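Local coordinates for Ras-interacting protein 1 (Homo sapiens, PDB 5KHO), which regulates GTPase signalling, cell architecture and adhesion in endothelial cells, as required for blood vessel formation, and is represented here by its Ras-associating domain, at residues 40-43 against 44-47. Numbering follows the deposited sequence.
Sequences RSTA and RELV
T42 and E45 trade hydrogen bonds in a capping box that starts helix 43-54, with T42 as the N-cap. In one direction the backbone N of E45 donates to OG1 of T42 over 3.3 Å, nearly straight at 163°. In the other, the backbone N of T42 donates to OE1 of E45 at 3.2 Å, reaching that oxygen from well above the carboxylate plane. With chi1 at 68°, OG1 of T42 sits between its own backbone N and carbonyl carbon, which faces it to the backbone N of E45. The two side chains cross at about a right angle, and CG of E45 passes 3.4 Å from OG1 of T42. A valine in place of T42 would probably leave the amide of E45 without its side-chain acceptor, and the first turn less firmly fixed.

Alongside the box the i to i+4 backbone bonds of the helix begin: L46 N to O of T42 at 3.2 Å, then V47 N to O of A43 at 2.9 Å. Nonpolar contact between the segments is light: CD2 of L46 comes within 4.2 Å of CB of S41. The hydroxyl of S41 turns back to the amide of T38, while NH2 of R44 forms a salt bridge with OD1 of D71.

The box thus marks where the connection from strand 30-36 becomes helix 43-54 in this ubiquitin-like domain, with L46 and V47 packing on L75 of strand 73-80 and V47 also meeting F73.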
ATOM      1  N   ARG B  40     -12.961   9.367  10.045  1.00101.12           N
ATOM      2  CA  ARG B  40     -13.792   8.442  10.826  1.00101.31           C
ATOM      3  C   ARG B  40     -14.793   7.632   9.993  1.00 97.51           C
ATOM      4  O   ARG B  40     -15.349   6.639  10.480  1.00 97.28           O
ATOM      5  CB  ARG B  40     -14.523   9.197  11.940  1.00108.84           C
ATOM      6  CG  ARG B  40     -13.783   9.235  13.272  1.00113.99           C
ATOM      7  CD  ARG B  40     -14.118  10.473  14.107  1.00127.73           C
ATOM      8  NE  ARG B  40     -15.532  10.888  14.055  1.00140.68           N
ATOM      9  CZ  ARG B  40     -16.545  10.321  14.719  1.00142.78           C
ATOM     10  NH1 ARG B  40     -17.771  10.805  14.577  1.00141.64           N
ATOM     11  NH2 ARG B  40     -16.355   9.273  15.517  1.00147.36           N
ATOM     12  N   SER B  41     -15.022   8.057   8.750  1.00 92.81           N
ATOM     13  CA  SER B  41     -15.891   7.336   7.817  1.00 83.40           C
ATOM     14  C   SER B  41     -15.444   5.880   7.696  1.00 80.22           C
ATOM     15  O   SER B  41     -14.258   5.611   7.477  1.00 72.96           O
ATOM     16  CB  SER B  41     -15.883   8.019   6.448  1.00 81.38           C
ATOM     17  OG  SER B  41     -16.600   9.236   6.489  1.00 74.98           O
ATOM     18  N   THR B  42     -16.393   4.960   7.887  1.00 80.45           N
ATOM     19  CA  THR B  42     -16.145   3.508   7.776  1.00 79.65           C
ATOM     20  C   THR B  42     -16.446   3.011   6.368  1.00 77.04           C
ATOM     21  O   THR B  42     -17.168   3.671   5.620  1.00 81.28           O
ATOM     22  CB  THR B  42     -16.988   2.673   8.771  1.00 81.21           C
ATOM     23  OG1 THR B  42     -18.372   2.745   8.413  1.00 88.34           O
ATOM     24  CG2 THR B  42     -16.795   3.130  10.225  1.00 77.83           C
ATOM     25  N   ALA B  43     -15.888   1.852   6.016  1.00 79.17           N
ATOM     26  CA  ALA B  43     -16.136   1.205   4.722  1.00 77.15           C
ATOM     27  C   ALA B  43     -17.625   0.937   4.468  1.00 84.59           C
ATOM     28  O   ALA B  43     -18.109   1.199   3.368  1.00 80.91           O
ATOM     29  CB  ALA B  43     -15.340  -0.079   4.610  1.00 68.35           C
ATOM     30  N   ARG B  44     -18.344   0.441   5.486  1.00 94.16           N
ATOM     31  CA  ARG B  44     -19.774   0.104   5.355  1.00 94.90           C
ATOM     32  C   ARG B  44     -20.632   1.349   5.104  1.00 94.85           C
ATOM     33  O   ARG B  44     -21.557   1.316   4.280  1.00 96.09           O
ATOM     34  CB  ARG B  44     -20.292  -0.680   6.570  1.00 98.34           C
ATOM     35  CG  ARG B  44     -21.407  -1.668   6.233  1.00100.50           C
ATOM     36  CD  ARG B  44     -22.474  -1.722   7.313  1.00103.01           C
ATOM     37  NE  ARG B  44     -23.468  -2.770   7.067  1.00108.56           N
ATOM     38  CZ  ARG B  44     -24.701  -2.794   7.583  1.00115.31           C
ATOM     39  NH1 ARG B  44     -25.129  -1.819   8.380  1.00117.92           N
ATOM     40  NH2 ARG B  44     -25.522  -3.799   7.297  1.00115.29           N
ATOM     41  N   GLU B  45     -20.305   2.437   5.804  1.00 88.44           N
ATOM     42  CA  GLU B  45     -20.900   3.743   5.548  1.00 93.60           C
ATOM     43  C   GLU B  45     -20.731   4.170   4.092  1.00 94.82           C
ATOM     44  O   GLU B  45     -21.675   4.677   3.483  1.00103.85           O
ATOM     45  CB  GLU B  45     -20.298   4.805   6.463  1.00100.61           C
ATOM     46  CG  GLU B  45     -20.927   4.883   7.843  1.00112.58           C
ATOM     47  CD  GLU B  45     -20.137   5.754   8.808  1.00125.95           C
ATOM     48  OE1 GLU B  45     -19.198   6.465   8.375  1.00132.68           O
ATOM     49  OE2 GLU B  45     -20.459   5.728  10.016  1.00134.57           O
ATOM     50  N   LEU B  46     -19.542   3.954   3.535  1.00 90.49           N
ATOM     51  CA  LEU B  46     -19.269   4.365   2.159  1.00 90.27           C
ATOM     52  C   LEU B  46     -19.876   3.436   1.112  1.00 88.80           C
ATOM     53  O   LEU B  46     -20.229   3.898   0.030  1.00 93.52           O
ATOM     54  CB  LEU B  46     -17.772   4.597   1.915  1.00 89.96           C
ATOM     55  CG  LEU B  46     -17.038   5.651   2.757  1.00 92.76           C
ATOM     56  CD1 LEU B  46     -15.657   5.841   2.166  1.00 99.04           C
ATOM     57  CD2 LEU B  46     -17.751   6.999   2.851  1.00 92.39           C
ATOM     58  N   VAL B  47     -20.009   2.146   1.435  1.00 86.33           N
ATOM     59  CA  VAL B  47     -20.707   1.188   0.562  1.00 87.11           C
ATOM     60  C   VAL B  47     -22.174   1.612   0.428  1.00 89.96           C
ATOM     61  O   VAL B  47     -22.720   1.654  -0.687  1.00 93.41           O
ATOM     62  CB  VAL B  47     -20.551  -0.285   1.042  1.00 86.68           C
ATOM     63  CG1 VAL B  47     -21.437  -1.235   0.251  1.00 83.50           C
ATOM     64  CG2 VAL B  47     -19.108  -0.747   0.908  1.00 87.65           C
TER